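Local coordinates for protein luciferase-like monooxygenase (Streptomyces bottropensis, PDB 4US5) that probably acts as a flavin-dependent monooxygenase of the bacterial luciferase family, incorporating one atom of molecular oxygen into its substrate, at residues 194-199 / 279-284; 27-32 / 64-69; 231-236 / 288-293; 107-112 / 168-173; 13-18 / 255-260. All coordinates share one frame; numbering follows the deposited sequence.

Interaction 1 of 5, residues 194-199 / 279-284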
# COMPACT_ATOMS: atom_id res chain seq x y z
N ILE B 194 -5.68 26.09 1.72
CA ILE B 194 -5.45 25.95 3.17
C ILE B 194 -4.97 27.27 3.78
O ILE B 194 -5.50 27.71 4.81
CB ILE B 194 -4.41 24.86 3.47
CG1 ILE B 194 -4.94 23.51 2.95
CG2 ILE B 194 -4.07 24.81 4.98
CD1 ILE B 194 -4.11 22.30 3.34
N THR B 195 -4.00 27.91 3.15
CA THR B 195 -3.40 29.14 3.66
C THR B 195 -3.36 30.24 2.58
O THR B 195 -2.29 30.60 2.08
CB THR B 195 -2.01 28.82 4.22
OG1 THR B 195 -2.12 27.72 5.12
CG2 THR B 195 -1.40 30.01 4.99
N PRO B 196 -4.53 30.76 2.21
CA PRO B 196 -4.61 31.72 1.12
C PRO B 196 -4.01 33.09 1.50
O PRO B 196 -3.69 33.86 0.61
CB PRO B 196 -6.11 31.85 0.86
CG PRO B 196 -6.74 31.44 2.15
CD PRO B 196 -5.84 30.38 2.71
N GLN B 197 -3.82 33.34 2.79
CA GLN B 197 -3.19 34.61 3.20
C GLN B 197 -1.72 34.74 2.76
O GLN B 197 -1.23 35.84 2.62
CB GLN B 197 -3.33 34.83 4.72
CG GLN B 197 -2.60 33.82 5.57
CD GLN B 197 -3.50 32.68 6.04
OE1 GLN B 197 -4.35 32.14 5.27
NE2 GLN B 197 -3.33 32.29 7.30
N PHE B 198 -1.03 33.62 2.52
CA PHE B 198 0.40 33.66 2.20
C PHE B 198 0.80 33.08 0.85
O PHE B 198 1.98 32.89 0.58
CB PHE B 198 1.18 32.96 3.32
CG PHE B 198 1.03 33.62 4.68
CD1 PHE B 198 1.40 34.94 4.85
CD2 PHE B 198 0.61 32.90 5.78
CE1 PHE B 198 1.28 35.55 6.09
CE2 PHE B 198 0.50 33.50 7.03
CZ PHE B 198 0.84 34.83 7.18
N THR B 199 -0.18 32.80 -0.01
CA THR B 199 0.12 32.16 -1.28
C THR B 199 1.16 32.91 -2.10
O THR B 199 2.16 32.34 -2.54
CB THR B 199 -1.17 32.01 -2.11
OG1 THR B 199 -2.15 31.30 -1.32
CG2 THR B 199 -0.90 31.24 -3.40
N GLU B 279 -14.24 36.13 5.45
CA GLU B 279 -12.80 36.26 5.35
C GLU B 279 -12.49 36.85 3.99
O GLU B 279 -13.34 36.85 3.10
CB GLU B 279 -12.10 34.91 5.55
CG GLU B 279 -12.57 33.86 4.55
CD GLU B 279 -11.85 32.52 4.72
OE1 GLU B 279 -11.14 32.33 5.72
OE2 GLU B 279 -12.01 31.67 3.82
N SER B 280 -11.30 37.41 3.86
CA SER B 280 -10.90 38.07 2.64
C SER B 280 -9.40 37.97 2.39
O SER B 280 -8.59 38.27 3.25
CB SER B 280 -11.32 39.55 2.70
OG SER B 280 -11.79 39.97 1.44
N PHE B 281 -9.04 37.56 1.19
CA PHE B 281 -7.66 37.41 0.80
C PHE B 281 -7.51 38.02 -0.59
O PHE B 281 -8.48 38.39 -1.23
CB PHE B 281 -7.27 35.92 0.77
CG PHE B 281 -7.65 35.17 2.02
CD1 PHE B 281 -6.92 35.35 3.19
CD2 PHE B 281 -8.78 34.36 2.05
CE1 PHE B 281 -7.27 34.69 4.35
CE2 PHE B 281 -9.12 33.68 3.21
CZ PHE B 281 -8.36 33.84 4.36
N GLU B 282 -6.28 38.08 -1.07
CA GLU B 282 -6.06 38.54 -2.42
C GLU B 282 -6.89 37.71 -3.42
O GLU B 282 -7.57 38.25 -4.30
CB GLU B 282 -4.58 38.47 -2.77
CG GLU B 282 -4.34 38.89 -4.21
CD GLU B 282 -2.89 38.93 -4.61
OE1 GLU B 282 -2.02 38.40 -3.87
OE2 GLU B 282 -2.65 39.45 -5.70
N TRP B 283 -6.81 36.39 -3.29
CA TRP B 283 -7.53 35.48 -4.14
C TRP B 283 -8.54 34.70 -3.31
O TRP B 283 -8.27 34.40 -2.15
CB TRP B 283 -6.57 34.52 -4.85
CG TRP B 283 -5.58 35.21 -5.72
CD1 TRP B 283 -5.85 36.09 -6.72
CD2 TRP B 283 -4.17 35.04 -5.69
NE1 TRP B 283 -4.70 36.50 -7.31
CE2 TRP B 283 -3.64 35.86 -6.71
CE3 TRP B 283 -3.29 34.28 -4.93
CZ2 TRP B 283 -2.27 35.94 -6.98
CZ3 TRP B 283 -1.93 34.34 -5.23
CH2 TRP B 283 -1.45 35.17 -6.23
N PRO B 284 -9.67 34.30 -3.92
CA PRO B 284 -10.64 33.56 -3.11
C PRO B 284 -10.02 32.25 -2.59
O PRO B 284 -9.29 31.59 -3.33
CB PRO B 284 -11.80 33.29 -4.09
CG PRO B 284 -11.27 33.56 -5.45
CD PRO B 284 -10.08 34.45 -5.32
O HOH W 1 -4.52 34.78 -1.73
O HOH W 2 -4.04 36.99 0.54
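With CG of Phe281 anti to its own carbonyl carbon (chi1 -50°) and CG2 of Thr199 anti to the backbone N, an aromatic ring and a methyl group are swung across the gap between segments 194-199 and 279-284. The Phe281 ring receives Pro196 over one face: CG of Pro196 sits 3.5 Å from the ring centroid and 14° off the normal, the geometry of a CH-pi contact. CB of Pro196 leans on the same ring at CG of Phe281, 3.8 Å away. Gln197, bent at chi2, runs alongside Phe281 with its amide plane only 9° from that of the ring. Further on, CG2 of Thr199 meets the rim of the Trp283 indole near its plane, 3.7 Å from CZ3 of Trp283. No direct hydrogen bond joins the segments; two waters do the polar work. Both donate to O of Pro196; the one 2.6 Å from O of Pro196 accepts from N of Trp283, the other from N of Glu282. The hydroxyl of Thr199 hydrogen-bonds to His192. The contact thus ties the loop between strand 188-191 and helix 199-209 to the loop preceding strand 286-289, while Trp283 packs against Gln297, Met301 and Ala304 of helix 291-305.

Interaction 2 of 5, residues 27-32 / 64-69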
# COMPACT_ATOMS: atom_id res chain seq x y z
N HIS B 27 -15.25 6.14 -6.29
CA HIS B 27 -15.31 7.43 -7.00
C HIS B 27 -13.95 8.00 -7.31
O HIS B 27 -13.78 8.68 -8.35
CB HIS B 27 -16.15 8.41 -6.24
CG HIS B 27 -17.60 8.11 -6.31
ND1 HIS B 27 -18.48 8.51 -5.34
CD2 HIS B 27 -18.32 7.38 -7.20
CE1 HIS B 27 -19.68 8.03 -5.60
NE2 HIS B 27 -19.62 7.37 -6.74
N SER B 28 -12.96 7.70 -6.47
CA SER B 28 -11.56 8.15 -6.72
C SER B 28 -11.02 7.51 -7.92
O SER B 28 -10.40 8.15 -8.79
CB SER B 28 -10.65 7.82 -5.53
OG SER B 28 -11.02 8.56 -4.40
N ILE B 29 -11.27 6.22 -8.04
CA ILE B 29 -10.83 5.49 -9.22
C ILE B 29 -11.47 5.99 -10.51
O ILE B 29 -10.79 6.19 -11.53
CB ILE B 29 -11.13 3.97 -9.03
CG1 ILE B 29 -10.31 3.44 -7.86
CG2 ILE B 29 -10.84 3.19 -10.29
CD1 ILE B 29 -10.75 2.07 -7.35
N GLU B 30 -12.78 6.24 -10.46
CA GLU B 30 -13.50 6.79 -11.58
C GLU B 30 -12.96 8.16 -12.00
O GLU B 30 -12.73 8.44 -13.21
CB GLU B 30 -14.98 6.95 -11.24
CG GLU B 30 -15.80 7.24 -12.49
CD GLU B 30 -17.31 7.30 -12.25
OE1 GLU B 30 -17.76 7.36 -11.07
OE2 GLU B 30 -18.04 7.33 -13.29
N LEU B 31 -12.68 8.99 -11.03
CA LEU B 31 -12.11 10.32 -11.32
C LEU B 31 -10.73 10.20 -11.91
O LEU B 31 -10.39 10.92 -12.86
CB LEU B 31 -12.12 11.19 -10.08
CG LEU B 31 -11.51 12.57 -10.24
CD1 LEU B 31 -12.24 13.39 -11.29
CD2 LEU B 31 -11.50 13.30 -8.89
N ALA B 32 -9.91 9.29 -11.40
CA ALA B 32 -8.58 9.09 -11.94
C ALA B 32 -8.60 8.60 -13.40
O ALA B 32 -7.81 9.05 -14.20
CB ALA B 32 -7.81 8.11 -11.08
N ALA B 64 -1.55 2.29 -5.44
CA ALA B 64 -1.28 0.98 -6.03
C ALA B 64 -2.41 0.54 -6.96
O ALA B 64 -2.18 -0.06 -8.02
CB ALA B 64 -1.08 -0.03 -4.92
N ARG B 65 -3.64 0.84 -6.57
CA ARG B 65 -4.79 0.49 -7.39
C ARG B 65 -4.94 1.42 -8.59
O ARG B 65 -5.14 0.97 -9.71
CB ARG B 65 -6.05 0.51 -6.55
CG ARG B 65 -7.36 0.32 -7.34
CD ARG B 65 -7.37 -0.98 -8.13
NE ARG B 65 -8.65 -1.15 -8.78
CZ ARG B 65 -9.80 -1.43 -8.17
NH1 ARG B 65 -9.84 -1.73 -6.89
NH2 ARG B 65 -10.94 -1.43 -8.88
N ILE B 66 -4.90 2.72 -8.33
CA ILE B 66 -5.17 3.70 -9.39
C ILE B 66 -4.13 3.66 -10.50
O ILE B 66 -4.48 3.83 -11.66
CB ILE B 66 -5.32 5.14 -8.82
CG1 ILE B 66 -6.67 5.21 -8.06
CG2 ILE B 66 -5.17 6.18 -9.92
CD1 ILE B 66 -6.91 6.50 -7.33
N ALA B 67 -2.87 3.39 -10.16
CA ALA B 67 -1.83 3.24 -11.20
C ALA B 67 -2.11 2.05 -12.11
O ALA B 67 -1.75 2.09 -13.31
CB ALA B 67 -0.48 3.13 -10.59
N ALA B 68 -2.75 1.02 -11.60
CA ALA B 68 -3.17 -0.13 -12.44
C ALA B 68 -4.36 0.17 -13.35
O ALA B 68 -4.60 -0.55 -14.31
CB ALA B 68 -3.52 -1.34 -11.56
N GLU B 69 -5.13 1.20 -13.00
CA GLU B 69 -6.36 1.58 -13.71
C GLU B 69 -6.13 2.69 -14.75
O GLU B 69 -7.08 3.08 -15.42
CB GLU B 69 -7.39 2.07 -12.71
CG GLU B 69 -7.81 1.06 -11.68
CD GLU B 69 -8.84 0.08 -12.21
OE1 GLU B 69 -9.38 0.33 -13.31
OE2 GLU B 69 -9.09 -0.93 -11.53
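Ile29 buries more surface than any other residue of this helix-helix contact. From its CB, with CG1 beside the backbone N, the chain divides. The CG2 branch, anti to the backbone N, reaches the bend of the Glu69 side chain, 4.0 Å from CG of Glu69. The other branch first brings CG1 of Ile29 to 4.1 Å from CG1 of Ile66, then extends (chi2 166°) so that CD1 lies over the centre of one face of the Arg65 guanidinium, 3.7 Å from CZ of Arg65. That plane is fixed at its edge by Glu69: NE of Arg65 donates to OE2 of Glu69 at 2.8 Å along a nearly straight path (168°), while NH2 adds a weak second bond. OE2 accepts through its anti lone pair, in the guanidinium plane. A salt bridge from OE1 of Glu69 to Arg33 braces the carboxylate from helix 21-38. An alanine in place of Arg65 would probably leave CD1 of Ile29 without its flat cover and Glu69 without its partner four residues earlier in the chain, and would also remove the bond from NH1 to Tyr101 of the second subunit. On the inner side, CB of Ala32 presses on CG2 of Ile66 at 3.5 Å, shorter than normal carbon packing, and both residues touch Phe43 of strand 42-45. The segment axes approach to 9.8 Å and cross at -36°, running in broadly the same direction. This is the packing of successive outer helices on a TIM barrel, with Ile29 and Arg65 taking part in the subunit interface.

Interaction 3 of 5, residues 231-236 / 288-293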
# COMPACT_ATOMS: atom_id res chain seq x y z
N GLU B 231 -21.46 24.66 -15.51
CA GLU B 231 -21.65 25.31 -16.81
C GLU B 231 -21.94 26.80 -16.65
O GLU B 231 -21.55 27.57 -17.49
CB GLU B 231 -22.73 24.60 -17.61
CG GLU B 231 -22.78 25.04 -19.07
CD GLU B 231 -21.60 24.51 -19.91
OE1 GLU B 231 -21.61 23.29 -20.22
OE2 GLU B 231 -20.67 25.31 -20.26
N THR B 232 -22.63 27.17 -15.58
CA THR B 232 -23.02 28.59 -15.34
C THR B 232 -22.64 28.95 -13.92
O THR B 232 -22.49 28.06 -13.08
CB THR B 232 -24.55 28.78 -15.48
OG1 THR B 232 -25.22 27.98 -14.51
CG2 THR B 232 -25.05 28.42 -16.88
N ASP B 233 -22.47 30.24 -13.65
CA ASP B 233 -22.18 30.72 -12.32
C ASP B 233 -23.23 30.27 -11.31
O ASP B 233 -22.90 29.92 -10.19
CB ASP B 233 -22.03 32.27 -12.28
CG ASP B 233 -20.71 32.80 -12.97
OD1 ASP B 233 -19.60 32.20 -12.81
OD2 ASP B 233 -20.78 33.88 -13.65
N ALA B 234 -24.51 30.28 -11.71
CA ALA B 234 -25.58 29.89 -10.81
C ALA B 234 -25.46 28.41 -10.42
O ALA B 234 -25.68 28.04 -9.28
CB ALA B 234 -26.95 30.13 -11.43
N GLU B 235 -25.20 27.55 -11.40
CA GLU B 235 -25.07 26.13 -11.11
C GLU B 235 -23.80 25.90 -10.23
O GLU B 235 -23.81 25.11 -9.30
CB GLU B 235 -25.02 25.29 -12.37
CG GLU B 235 -24.97 23.78 -12.11
CD GLU B 235 -26.13 23.23 -11.25
OE1 GLU B 235 -27.24 23.81 -11.20
OE2 GLU B 235 -25.94 22.15 -10.66
N ALA B 236 -22.73 26.62 -10.54
CA ALA B 236 -21.50 26.51 -9.72
C ALA B 236 -21.80 26.88 -8.28
O ALA B 236 -21.30 26.23 -7.35
CB ALA B 236 -20.40 27.40 -10.26
N VAL B 288 -14.70 29.40 -7.57
CA VAL B 288 -16.03 28.94 -7.95
C VAL B 288 -16.53 29.70 -9.17
O VAL B 288 -16.34 30.94 -9.24
CB VAL B 288 -17.05 29.17 -6.82
CG1 VAL B 288 -18.43 28.64 -7.22
CG2 VAL B 288 -16.57 28.53 -5.54
N GLY B 289 -17.18 29.01 -10.09
CA GLY B 289 -17.89 29.68 -11.18
C GLY B 289 -18.01 28.90 -12.46
O GLY B 289 -17.73 27.68 -12.52
N SER B 290 -18.42 29.63 -13.51
CA SER B 290 -18.45 29.11 -14.85
C SER B 290 -17.05 28.80 -15.34
O SER B 290 -16.07 29.24 -14.74
CB SER B 290 -19.08 30.17 -15.78
OG SER B 290 -18.20 31.27 -15.86
N PRO B 291 -16.93 28.01 -16.44
CA PRO B 291 -15.62 27.71 -16.95
C PRO B 291 -14.77 28.94 -17.24
O PRO B 291 -13.59 28.99 -16.85
CB PRO B 291 -15.92 26.93 -18.25
CG PRO B 291 -17.25 26.34 -18.03
CD PRO B 291 -17.99 27.38 -17.24
N ASP B 292 -15.34 29.93 -17.92
CA ASP B 292 -14.59 31.16 -18.23
C ASP B 292 -14.15 31.86 -16.96
O ASP B 292 -13.02 32.32 -16.87
CB ASP B 292 -15.41 32.12 -19.08
CG ASP B 292 -15.48 31.71 -20.54
OD1 ASP B 292 -14.80 30.71 -20.93
OD2 ASP B 292 -16.26 32.35 -21.28
N ARG B 293 -15.02 31.97 -15.99
CA ARG B 293 -14.69 32.71 -14.76
C ARG B 293 -13.56 32.00 -14.00
O ARG B 293 -12.60 32.65 -13.59
CB ARG B 293 -15.90 32.87 -13.84
CG ARG B 293 -15.56 33.64 -12.56
CD ARG B 293 -16.66 33.64 -11.50
NE ARG B 293 -17.86 34.26 -12.00
CZ ARG B 293 -18.03 35.58 -12.14
NH1 ARG B 293 -17.06 36.43 -11.81
NH2 ARG B 293 -19.18 36.04 -12.63
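Asp233 and Arg293 meet at about a right angle, with the carboxylate and guanidinium planes 44° apart, and Arg293 grips the carboxylate side-on with two nitrogens. NE of Arg293 donates to OD1 of Asp233 at 2.8 Å, and NH2 of Arg293 to OD2 of Asp233 at 2.9 Å. Both oxygens lie close to the guanidinium plane, but the donors approach from above the carboxylate plane, so the salt bridge is twisted rather than flat. Arg293 gets there by starting away from the backbone, CG anti to N, and bending at chi3. OD1 of Asp233 is also held by the backbone: N of Ser290 donates to it at 2.9 Å and 167°. Two strong donors on one oxygen would probably stabilise the ionised carboxylate.

The setting is a pair of N-capped helix starts at the C-terminal ends of neighbouring barrel strands 221-229 and 286-289. OG1 of Thr232 accepts from N of Glu235 at 3.1 Å, and OG of Ser290, held between its backbone N and carbonyl carbon (chi1 68°), accepts from N of Arg293. With CG beside its backbone N, Asp233 reaches across from helix 233-251 to the start of helix 291-305. Gly289 makes the close approach possible: its backbone angles demand glycine, and a CB there would clash with OD1 of Asp233 and with CD of Arg293. Beside the polar cluster, CB of Ala236 lies 3.8 Å from CG1 of Val288 and covers Gly289. At the other end, CD of Pro291 rests 3.6 Å from O of Glu231.

Interaction 4 of 5, residues 107-112 / 168-173. With NA (sodium ion), chain N.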
# COMPACT_ATOMS: atom_id res chain seq x y z
N LEU B 107 6.16 10.70 -5.01
CA LEU B 107 6.14 10.65 -3.59
C LEU B 107 6.07 12.07 -3.03
O LEU B 107 7.11 12.69 -2.72
CB LEU B 107 7.38 9.91 -3.09
CG LEU B 107 7.62 9.78 -1.59
CD1 LEU B 107 6.36 9.43 -0.82
CD2 LEU B 107 8.68 8.71 -1.34
N GLY B 108 4.86 12.59 -2.93
CA GLY B 108 4.62 13.86 -2.27
C GLY B 108 4.58 13.66 -0.76
O GLY B 108 3.97 12.69 -0.27
N ILE B 109 5.24 14.55 -0.05
CA ILE B 109 5.42 14.48 1.41
C ILE B 109 4.76 15.71 2.00
O ILE B 109 4.98 16.80 1.51
CB ILE B 109 6.91 14.52 1.77
CG1 ILE B 109 7.64 13.31 1.22
CG2 ILE B 109 7.11 14.64 3.28
CD1 ILE B 109 7.08 11.99 1.67
N GLY B 110 3.94 15.51 3.01
CA GLY B 110 3.24 16.60 3.66
C GLY B 110 3.42 16.61 5.17
O GLY B 110 3.88 15.62 5.75
N ARG B 111 3.06 17.73 5.79
CA ARG B 111 3.20 17.92 7.25
C ARG B 111 2.09 17.24 8.04
O ARG B 111 0.94 17.29 7.66
CB ARG B 111 3.17 19.40 7.65
CG ARG B 111 4.46 20.15 7.51
CD ARG B 111 4.63 21.17 8.61
NE ARG B 111 6.04 21.36 8.86
CZ ARG B 111 6.78 20.61 9.68
NH1 ARG B 111 6.25 19.63 10.42
NH2 ARG B 111 8.08 20.86 9.78
N ALA B 112 2.46 16.74 9.23
CA ALA B 112 1.53 16.08 10.13
C ALA B 112 1.02 17.03 11.25
O ALA B 112 0.45 16.56 12.25
CB ALA B 112 2.18 14.87 10.75
N LEU B 168 10.21 12.83 -5.77
CA LEU B 168 9.96 13.48 -4.48
C LEU B 168 9.36 14.88 -4.65
O LEU B 168 9.95 15.73 -5.35
CB LEU B 168 11.25 13.63 -3.70
CG LEU B 168 11.70 12.49 -2.79
CD1 LEU B 168 13.00 12.86 -2.07
CD2 LEU B 168 10.64 12.11 -1.75
N TRP B 169 8.26 15.15 -3.97
CA TRP B 169 7.63 16.47 -3.93
C TRP B 169 7.38 16.87 -2.48
O TRP B 169 7.03 16.02 -1.64
CB TRP B 169 6.28 16.47 -4.66
CG TRP B 169 6.36 16.51 -6.14
CD1 TRP B 169 6.69 15.46 -6.97
CD2 TRP B 169 6.12 17.63 -7.00
NE1 TRP B 169 6.67 15.86 -8.26
CE2 TRP B 169 6.31 17.18 -8.32
CE3 TRP B 169 5.81 18.97 -6.79
CZ2 TRP B 169 6.18 18.01 -9.40
CZ3 TRP B 169 5.64 19.78 -7.87
CH2 TRP B 169 5.86 19.31 -9.17
N LEU B 170 7.51 18.15 -2.18
CA LEU B 170 7.13 18.66 -0.87
C LEU B 170 5.86 19.47 -1.00
O LEU B 170 5.76 20.37 -1.85
CB LEU B 170 8.23 19.54 -0.28
CG LEU B 170 7.95 20.07 1.11
CD1 LEU B 170 7.66 18.93 2.08
CD2 LEU B 170 9.14 20.87 1.63
N LEU B 171 4.89 19.13 -0.16
CA LEU B 171 3.64 19.86 -0.09
C LEU B 171 3.70 20.74 1.12
O LEU B 171 4.09 20.29 2.21
CB LEU B 171 2.45 18.91 0.06
CG LEU B 171 1.98 18.23 -1.22
CD1 LEU B 171 3.00 17.20 -1.74
CD2 LEU B 171 0.64 17.59 -0.98
N GLY B 172 3.30 21.98 0.95
CA GLY B 172 3.25 22.91 2.12
C GLY B 172 2.08 23.87 2.08
O GLY B 172 1.39 24.03 1.04
N ALA B 173 1.88 24.54 3.21
CA ALA B 173 0.86 25.55 3.35
C ALA B 173 1.37 26.67 4.26
O ALA B 173 0.62 27.19 5.08
CB ALA B 173 -0.38 24.93 3.93
NA NA N . 4.59 14.71 8.19
O HOH W 3 1.95 19.76 4.10
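Strands 107-110 and 168-172 run parallel, their segment axes 4.5 Å apart at the closest point and 28° apart in direction, with Leu107 paired with Leu168, Gly108 with Trp169 and Ile109 with Leu170, and three hydrogen bonds alternate between them: N of Trp169 to O of Leu107, from above the plane of the Leu107 carbonyl, N of Ile109 to O of Trp169 at 2.8 Å, and N of Leu171 to O of Ile109 at 2.9 Å, nearly along the C=O axis.

On the face bearing Leu107, Ile109, Leu168 and Leu170, Leu107 and Leu168 lie side by side, CG of Leu107 being 3.8 Å from CD2 of Leu168; Leu107 also packs on Val90 and Phe94 of helix 87-100. On the other face Gly108 makes way for CD1 of Leu171, 3.7 Å from CA of Gly108; a CB at that position would clash with it. Trp169 meets Trp44 edge-to-face on this side. Next along the chain, O of Gly110 binds a sodium ion at 2.7 Å, and a water accepts from N of Arg111 and donates to O of Leu171. This parallel pairing through a beta-alpha-beta crossover, with one face turned to the outer helices, is as expected for the TIM barrel of the luciferase-like family.

Interaction 5 of 5, residues 13-18 / 255-260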
# COMPACT_ATOMS: atom_id res chain seq x y z
N ALA B 13 -10.55 12.17 -1.14
CA ALA B 13 -11.60 11.15 -1.04
C ALA B 13 -12.64 11.47 0.04
O ALA B 13 -12.82 10.73 1.00
CB ALA B 13 -11.01 9.78 -0.83
N PRO B 14 -13.35 12.58 -0.16
CA PRO B 14 -14.34 12.93 0.84
C PRO B 14 -15.46 11.90 0.91
O PRO B 14 -15.78 11.25 -0.08
CB PRO B 14 -14.85 14.31 0.38
CG PRO B 14 -14.34 14.49 -0.98
CD PRO B 14 -13.31 13.51 -1.29
N VAL B 15 -16.03 11.74 2.10
CA VAL B 15 -17.18 10.87 2.29
C VAL B 15 -18.40 11.76 2.37
O VAL B 15 -18.43 12.75 3.14
CB VAL B 15 -17.04 10.05 3.57
CG1 VAL B 15 -18.19 9.04 3.68
CG2 VAL B 15 -15.69 9.32 3.58
N VAL B 16 -19.40 11.45 1.57
CA VAL B 16 -20.50 12.39 1.34
C VAL B 16 -21.83 11.79 1.91
O VAL B 16 -22.00 10.58 1.99
CB VAL B 16 -20.67 12.73 -0.13
CG1 VAL B 16 -19.31 13.17 -0.72
CG2 VAL B 16 -21.23 11.57 -0.93
N GLU B 17 -22.70 12.67 2.34
CA GLU B 17 -23.96 12.27 2.96
C GLU B 17 -24.75 11.34 2.07
O GLU B 17 -24.96 11.60 0.89
CB GLU B 17 -24.83 13.48 3.31
CG GLU B 17 -26.08 13.10 4.11
CD GLU B 17 -25.70 12.60 5.49
OE1 GLU B 17 -25.00 13.33 6.24
OE2 GLU B 17 -26.05 11.46 5.83
N GLY B 18 -25.16 10.21 2.64
CA GLY B 18 -25.85 9.19 1.89
C GLY B 18 -25.01 8.03 1.43
O GLY B 18 -25.54 6.99 1.09
N VAL B 255 -19.66 17.97 13.14
CA VAL B 255 -18.81 17.17 12.25
C VAL B 255 -19.62 16.09 11.57
O VAL B 255 -19.97 15.08 12.18
CB VAL B 255 -17.64 16.52 13.04
CG1 VAL B 255 -16.71 15.73 12.11
CG2 VAL B 255 -16.85 17.61 13.76
N ARG B 256 -19.91 16.29 10.29
CA ARG B 256 -20.69 15.34 9.53
C ARG B 256 -20.14 15.20 8.12
O ARG B 256 -19.22 15.92 7.73
CB ARG B 256 -22.16 15.77 9.48
CG ARG B 256 -22.86 15.57 10.82
CD ARG B 256 -24.36 15.82 10.68
NE ARG B 256 -24.77 17.20 10.85
CZ ARG B 256 -25.94 17.73 10.48
NH1 ARG B 256 -26.88 17.03 9.86
NH2 ARG B 256 -26.16 18.99 10.73
N LEU B 257 -20.69 14.26 7.38
CA LEU B 257 -20.32 14.03 6.02
C LEU B 257 -20.69 15.25 5.17
O LEU B 257 -21.53 16.07 5.57
CB LEU B 257 -21.02 12.78 5.49
CG LEU B 257 -20.83 11.48 6.30
CD1 LEU B 257 -21.51 10.34 5.56
CD2 LEU B 257 -19.37 11.15 6.55
N LEU B 258 -20.06 15.38 3.98
CA LEU B 258 -20.39 16.49 3.10
C LEU B 258 -21.90 16.51 2.78
O LEU B 258 -22.46 15.51 2.35
CB LEU B 258 -19.60 16.43 1.79
CG LEU B 258 -18.12 16.80 1.77
CD1 LEU B 258 -17.67 16.97 0.30
CD2 LEU B 258 -17.82 18.04 2.54
N PRO B 259 -22.57 17.67 3.01
CA PRO B 259 -24.02 17.71 2.77
C PRO B 259 -24.42 17.86 1.28
O PRO B 259 -23.67 18.42 0.46
CB PRO B 259 -24.45 18.95 3.55
CG PRO B 259 -23.26 19.85 3.55
CD PRO B 259 -22.06 18.93 3.59
N PRO B 260 -25.64 17.41 0.94
CA PRO B 260 -26.10 17.56 -0.44
C PRO B 260 -26.28 19.02 -0.81
O PRO B 260 -26.61 19.84 0.06
CB PRO B 260 -27.43 16.78 -0.48
CG PRO B 260 -27.67 16.24 0.88
CD PRO B 260 -26.61 16.73 1.82
O HOH W 4 -24.26 15.81 6.09
O HOH W 5 -23.11 12.84 8.51
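Two backbone hydrogen bonds clamp Leu258 between the residues flanking Val16. N of Leu258 donates to O of Val15 at 3.2 Å, and N of Glu17 donates to O of Leu258 at 2.9 Å and 166°; each donor lies in the plane of the carbonyl it meets. They make a single bridge between two irregular loops, with no strand on either side of it. Around it two waters extend the polar link: both donate to OE1 of Glu17, one also donating to O of Leu257 and the other accepting from N of Leu257. The carboxylate is brought over by a Glu17 chain that starts anti to the backbone N and bends at chi2 (67°).

Leu257 packs alongside. Its CG is beside the backbone N, which sends CD2 to CG1 of Val15 at 3.8 Å and CD1 to the carbonyl O of Val16 at 3.6 Å, while CB of Leu257 lies 3.5 Å from O of Val15. An alanine here would remove both methyls and would probably loosen the packing against Val15 and Val16. On the other side CD1 of Leu258 reaches CB of Pro14 at 3.9 Å and the residue also packs on Phe246 of helix 233-251. CD of Pro260 closes the end against CB of Glu17 at 4.0 Å. Because the two direct hydrogen bonds use backbone atoms only, the side chains contribute through apolar packing and, for Glu17, through water-bridged links to Leu257.

In the fold
The five contacts spread round one TIM barrel. Interaction 4 is the closest to the centre of the chain, about 9 Å from it, and interaction 1 adjoins it: OG1 of Thr195 is 2.8 Å from O of Ala173, a probable hydrogen bond. Interactions 1 and 3 adjoin in the sequence, their centres about 20 Å apart. Interactions 3 and 4 reach the same sheet. Interaction 2 lies across the chain's centre from interaction 1, about 31 Å between centres, and touches interaction 5 where OG of Ser28 packs on CB of Ala13. A buffer molecule, probably from crystallisation, hydrogen-bonds Trp169 in interaction 4 and may mark a pocket; sodium ions lie close to interactions 2, 4 and 5.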